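PDB 2XWG: sortase, which probably acts as a class C sortase, a membrane-tethered cysteine transpeptidase that joins pilin subunits during assembly of the fimbriae of Actinomyces oris. Local coordinates for residues A[198-211]-A[220-232]. Numbering follows the deposited sequence.
Sequences SLRKVPGRDLVTLI and SHRLLVTGERVPM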
loop_
_atom_site.group_PDB
_atom_site.type_symbol
_atom_site.label_atom_id
_atom_site.label_comp_id
_atom_site.label_asym_id
_atom_site.label_seq_id
_atom_site.Cartn_x
_atom_site.Cartn_y
_atom_site.Cartn_z
ATOM N N SER A 198 -13.129 -4.654 -1.408
ATOM C CA SER A 198 -12.933 -3.200 -1.433
ATOM C C SER A 198 -11.487 -2.764 -1.672
ATOM O O SER A 198 -11.171 -1.573 -1.588
ATOM C CB SER A 198 -13.503 -2.528 -0.180
ATOM O OG SER A 198 -12.773 -2.896 0.970
ATOM N N LEU A 199 -10.631 -3.736 -1.989
ATOM C CA LEU A 199 -9.233 -3.485 -2.323
ATOM C C LEU A 199 -9.009 -3.533 -3.847
ATOM O O LEU A 199 -7.892 -3.353 -4.336
ATOM C CB LEU A 199 -8.332 -4.522 -1.631
ATOM C CG LEU A 199 -8.430 -4.675 -0.110
ATOM C CD1 LEU A 199 -7.502 -5.773 0.371
ATOM C CD2 LEU A 199 -8.150 -3.353 0.623
ATOM N N ARG A 200 -10.083 -3.780 -4.589
ATOM C CA ARG A 200 -10.029 -3.939 -6.039
ATOM C C ARG A 200 -9.935 -2.585 -6.733
ATOM O O ARG A 200 -10.347 -1.568 -6.164
ATOM C CB ARG A 200 -11.286 -4.687 -6.502
ATOM C CG ARG A 200 -11.494 -6.013 -5.775
ATOM C CD ARG A 200 -12.826 -6.672 -6.122
ATOM N NE ARG A 200 -12.932 -6.898 -7.556
ATOM C CZ ARG A 200 -12.202 -7.784 -8.227
ATOM N NH1 ARG A 200 -11.308 -8.540 -7.586
ATOM N NH2 ARG A 200 -12.365 -7.909 -9.542
ATOM N N LYS A 201 -9.410 -2.556 -7.957
ATOM C CA LYS A 201 -9.401 -1.314 -8.730
ATOM C C LYS A 201 -10.791 -0.695 -8.795
ATOM O O LYS A 201 -11.784 -1.393 -9.008
ATOM C CB LYS A 201 -8.901 -1.549 -10.157
ATOM C CG LYS A 201 -7.396 -1.690 -10.295
ATOM C CD LYS A 201 -7.047 -2.497 -11.538
ATOM C CE LYS A 201 -7.744 -1.913 -12.760
ATOM N NZ LYS A 201 -7.788 -2.894 -13.883
ATOM N N VAL A 202 -10.859 0.617 -8.607
ATOM C CA VAL A 202 -12.066 1.373 -8.913
ATOM C C VAL A 202 -11.771 2.254 -10.133
ATOM O O VAL A 202 -10.947 3.178 -10.052
ATOM C CB VAL A 202 -12.507 2.229 -7.720
ATOM C CG1 VAL A 202 -13.725 3.073 -8.086
ATOM C CG2 VAL A 202 -12.808 1.337 -6.506
ATOM N N PRO A 203 -12.418 1.957 -11.279
ATOM C CA PRO A 203 -12.025 2.571 -12.558
ATOM C C PRO A 203 -12.180 4.090 -12.601
ATOM O O PRO A 203 -13.154 4.642 -12.052
ATOM C CB PRO A 203 -12.945 1.891 -13.568
ATOM C CG PRO A 203 -13.241 0.567 -12.950
ATOM C CD PRO A 203 -13.393 0.873 -11.482
ATOM N N GLY A 204 -11.204 4.742 -13.240
ATOM C CA GLY A 204 -11.160 6.191 -13.343
ATOM C C GLY A 204 -11.008 6.868 -11.994
ATOM O O GLY A 204 -11.295 8.058 -11.844
ATOM N N ARG A 205 -10.569 6.099 -11.002
ATOM C CA ARG A 205 -10.224 6.641 -9.689
ATOM C C ARG A 205 -8.779 6.308 -9.308
ATOM O O ARG A 205 -8.244 5.250 -9.675
ATOM C CB ARG A 205 -11.196 6.141 -8.613
ATOM C CG ARG A 205 -12.549 6.851 -8.597
ATOM C CD ARG A 205 -13.479 6.260 -7.521
ATOM N NE ARG A 205 -13.405 6.929 -6.214
ATOM C CZ ARG A 205 -13.835 6.394 -5.066
ATOM N NH1 ARG A 205 -14.350 5.172 -5.050
ATOM N NH2 ARG A 205 -13.742 7.070 -3.924
ATOM N N ASP A 206 -8.166 7.238 -8.582
ATOM C CA ASP A 206 -6.798 7.114 -8.078
ATOM C C ASP A 206 -6.895 6.933 -6.557
ATOM O O ASP A 206 -7.072 7.908 -5.818
ATOM C CB ASP A 206 -6.022 8.398 -8.437
ATOM C CG ASP A 206 -4.524 8.337 -8.077
ATOM O OD1 ASP A 206 -4.146 7.542 -7.183
ATOM O OD2 ASP A 206 -3.731 9.110 -8.685
ATOM N N LEU A 207 -6.816 5.696 -6.083
ATOM C CA LEU A 207 -6.996 5.446 -4.653
ATOM C C LEU A 207 -5.801 4.756 -4.012
ATOM O O LEU A 207 -5.160 3.924 -4.634
ATOM C CB LEU A 207 -8.200 4.536 -4.436
ATOM C CG LEU A 207 -9.527 4.802 -5.108
ATOM C CD1 LEU A 207 -10.443 3.628 -4.835
ATOM C CD2 LEU A 207 -10.098 6.078 -4.545
ATOM N N VAL A 208 -5.542 5.057 -2.745
ATOM C CA VAL A 208 -4.628 4.237 -1.944
ATOM C C VAL A 208 -5.282 3.809 -0.638
ATOM O O VAL A 208 -5.828 4.638 0.080
ATOM C CB VAL A 208 -3.353 4.987 -1.567
ATOM C CG1 VAL A 208 -2.621 4.214 -0.499
ATOM C CG2 VAL A 208 -2.478 5.172 -2.780
ATOM N N THR A 209 -5.217 2.522 -0.318
ATOM C CA THR A 209 -5.712 2.038 0.966
ATOM C C THR A 209 -4.587 1.592 1.908
ATOM O O THR A 209 -3.744 0.760 1.545
ATOM C CB THR A 209 -6.675 0.861 0.784
ATOM O OG1 THR A 209 -7.760 1.270 -0.056
ATOM C CG2 THR A 209 -7.234 0.414 2.127
ATOM N N LEU A 210 -4.587 2.158 3.112
ATOM C CA LEU A 210 -3.736 1.709 4.195
ATOM C C LEU A 210 -4.459 0.620 4.991
ATOM O O LEU A 210 -5.519 0.862 5.569
ATOM C CB LEU A 210 -3.430 2.891 5.103
ATOM C CG LEU A 210 -3.020 4.165 4.355
ATOM C CD1 LEU A 210 -2.793 5.305 5.314
ATOM C CD2 LEU A 210 -1.763 3.943 3.520
ATOM N N ILE A 211 -3.910 -0.583 5.049
ATOM C CA ILE A 211 -4.592 -1.614 5.810
ATOM C C ILE A 211 -3.768 -2.118 6.979
ATOM O O ILE A 211 -2.588 -2.358 6.835
ATOM C CB ILE A 211 -4.965 -2.790 4.917
ATOM C CG1 ILE A 211 -5.696 -3.864 5.722
ATOM C CG2 ILE A 211 -3.734 -3.374 4.275
ATOM C CD1 ILE A 211 -6.273 -4.975 4.855
ATOM N N SER A 220 -8.717 -9.722 14.925
ATOM C CA SER A 220 -9.827 -10.520 14.439
ATOM C C SER A 220 -10.333 -9.914 13.146
ATOM O O SER A 220 -10.973 -10.594 12.349
ATOM C CB SER A 220 -10.966 -10.533 15.462
ATOM O OG SER A 220 -11.609 -9.270 15.453
ATOM N N HIS A 221 -10.051 -8.632 12.942
ATOM C CA HIS A 221 -10.482 -7.925 11.728
ATOM C C HIS A 221 -9.347 -7.163 11.002
ATOM O O HIS A 221 -8.172 -7.398 11.260
ATOM C CB HIS A 221 -11.635 -6.976 12.052
ATOM C CG HIS A 221 -12.880 -7.672 12.507
ATOM N ND1 HIS A 221 -13.073 -8.079 13.811
ATOM C CD2 HIS A 221 -14.003 -8.029 11.833
ATOM C CE1 HIS A 221 -14.260 -8.653 13.922
ATOM N NE2 HIS A 221 -14.841 -8.640 12.735
ATOM N N ARG A 222 -9.725 -6.270 10.083
ATOM C CA ARG A 222 -8.799 -5.403 9.362
ATOM C C ARG A 222 -9.338 -3.997 9.307
ATOM O O ARG A 222 -10.494 -3.804 8.992
ATOM C CB ARG A 222 -8.644 -5.862 7.922
ATOM C CG ARG A 222 -8.161 -7.262 7.779
ATOM C CD ARG A 222 -6.930 -7.500 8.592
ATOM N NE ARG A 222 -6.489 -8.875 8.395
ATOM C CZ ARG A 222 -6.380 -9.770 9.367
ATOM N NH1 ARG A 222 -6.685 -9.432 10.618
ATOM N NH2 ARG A 222 -5.954 -11.000 9.092
ATOM N N LEU A 223 -8.503 -3.003 9.577
ATOM C CA LEU A 223 -8.932 -1.623 9.430
ATOM C C LEU A 223 -8.441 -1.073 8.083
ATOM O O LEU A 223 -7.258 -1.152 7.777
ATOM C CB LEU A 223 -8.422 -0.796 10.601
ATOM C CG LEU A 223 -8.428 0.705 10.365
ATOM C CD1 LEU A 223 -9.851 1.193 10.457
ATOM C CD2 LEU A 223 -7.558 1.410 11.399
ATOM N N LEU A 224 -9.356 -0.554 7.264
ATOM C CA LEU A 224 -9.033 -0.081 5.918
ATOM C C LEU A 224 -9.295 1.388 5.851
ATOM O O LEU A 224 -10.438 1.804 5.924
ATOM C CB LEU A 224 -9.897 -0.737 4.841
ATOM C CG LEU A 224 -10.085 -2.255 4.686
ATOM C CD1 LEU A 224 -10.230 -2.615 3.227
ATOM C CD2 LEU A 224 -8.976 -3.072 5.267
ATOM N N VAL A 225 -8.238 2.173 5.696
ATOM C CA VAL A 225 -8.355 3.599 5.498
ATOM C C VAL A 225 -8.041 3.872 4.034
ATOM O O VAL A 225 -6.953 3.554 3.558
ATOM C CB VAL A 225 -7.364 4.356 6.394
ATOM C CG1 VAL A 225 -7.186 5.810 5.921
ATOM C CG2 VAL A 225 -7.802 4.295 7.854
ATOM N N THR A 226 -9.001 4.432 3.310
ATOM C CA THR A 226 -8.820 4.670 1.891
ATOM C C THR A 226 -8.668 6.162 1.668
ATOM O O THR A 226 -9.422 6.955 2.230
ATOM C CB THR A 226 -10.021 4.153 1.067
ATOM O OG1 THR A 226 -10.222 2.747 1.302
ATOM C CG2 THR A 226 -9.799 4.396 -0.424
ATOM N N GLY A 227 -7.679 6.552 0.872
ATOM C CA GLY A 227 -7.522 7.949 0.506
ATOM C C GLY A 227 -7.692 8.092 -0.994
ATOM O O GLY A 227 -7.437 7.140 -1.742
ATOM N N GLU A 228 -8.122 9.271 -1.439
ATOM C CA GLU A 228 -8.260 9.530 -2.863
ATOM C C GLU A 228 -7.328 10.652 -3.296
ATOM O O GLU A 228 -7.156 11.643 -2.581
ATOM C CB GLU A 228 -9.700 9.859 -3.234
ATOM C CG GLU A 228 -9.943 9.863 -4.746
ATOM C CD GLU A 228 -11.393 9.528 -5.109
ATOM O OE1 GLU A 228 -12.245 9.453 -4.192
ATOM O OE2 GLU A 228 -11.676 9.329 -6.310
ATOM N N ARG A 229 -6.715 10.484 -4.461
ATOM C CA ARG A 229 -5.763 11.451 -4.969
ATOM C C ARG A 229 -6.368 12.852 -4.941
ATOM O O ARG A 229 -7.495 13.052 -5.368
ATOM C CB ARG A 229 -5.351 11.070 -6.396
ATOM C CG ARG A 229 -4.298 11.982 -7.033
ATOM C CD ARG A 229 -2.939 11.826 -6.362
ATOM N NE ARG A 229 -1.886 12.596 -7.026
ATOM C CZ ARG A 229 -1.204 12.135 -8.072
ATOM N NH1 ARG A 229 -1.488 10.931 -8.553
ATOM N NH2 ARG A 229 -0.255 12.861 -8.643
ATOM N N VAL A 230 -5.615 13.811 -4.415
ATOM C CA VAL A 230 -5.995 15.214 -4.423
ATOM C C VAL A 230 -4.866 16.041 -5.049
ATOM O O VAL A 230 -3.702 15.899 -4.659
ATOM C CB VAL A 230 -6.215 15.745 -3.000
ATOM C CG1 VAL A 230 -6.016 17.255 -2.983
ATOM C CG2 VAL A 230 -7.605 15.365 -2.483
ATOM N N PRO A 231 -5.187 16.898 -6.035
ATOM C CA PRO A 231 -4.103 17.764 -6.529
ATOM C C PRO A 231 -3.816 18.897 -5.543
ATOM O O PRO A 231 -4.697 19.275 -4.756
ATOM C CB PRO A 231 -4.648 18.298 -7.866
ATOM C CG PRO A 231 -5.754 17.316 -8.256
ATOM C CD PRO A 231 -6.364 16.921 -6.925
ATOM N N MET A 232 -2.595 19.423 -5.573
ATOM C CA MET A 232 -2.185 20.405 -4.564
ATOM C C MET A 232 -2.289 21.868 -5.028
ATOM O O MET A 232 -1.481 22.341 -5.830
ATOM C CB MET A 232 -0.774 20.083 -4.065
ATOM C CG MET A 232 -0.576 18.612 -3.750
ATOM S SD MET A 232 1.060 18.262 -3.075
ATOM C CE MET A 232 1.677 17.059 -4.265
#
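Val208 and Gly227 face each other as an antiparallel hydrogen-bonded pair, Gly227 N giving Val208 O a nearly straight bond of 2.8 Å. Leu210 and Val225 repeat the pattern, and Arg229 N closes on Asp206 O at the far end, a textbook antiparallel register.

Two salt bridges of opposite sense finish that end. Arg205 grips Glu228 side-on, NE to OE2 at 3.0 Å and NH2 to OE1 at 2.8 Å; the carboxylate oxygens lie near the guanidinium plane, yet the nitrogens come from above the carboxylate, the planes being 55° apart. Leu207 CD2 rests against one guanidinium face. A methionine in place of Arg205 would probably leave the Glu228 carboxylate without its charged mate and freer to turn. Asp206 swings CG anti to its backbone N (chi1 -174°), bringing OD2 within 2.9 Å of Arg229 NH1; Gly141 N also bonds OD2, and Tyr183 holds OD1.

On the sheet face that also carries Leu207 and Ile211, Thr209 OG1 and Thr226 OG1 of a non-hydrogen-bonded pair share a hydrogen bond of 3.2 Å, and His145 NE2 also bonds the former. Further along, Leu224 splits its methyls: CD2 lies beside Ile211 CD1, while CD1 meets Leu199 CD2 at 3.4 Å.

This hairpin belongs to the sortase beta-barrel: strand 144-149 flanks 206-211, strand 179-191 flanks 221-229, and Arg222 packs on Cys213, the predicted nucleophile.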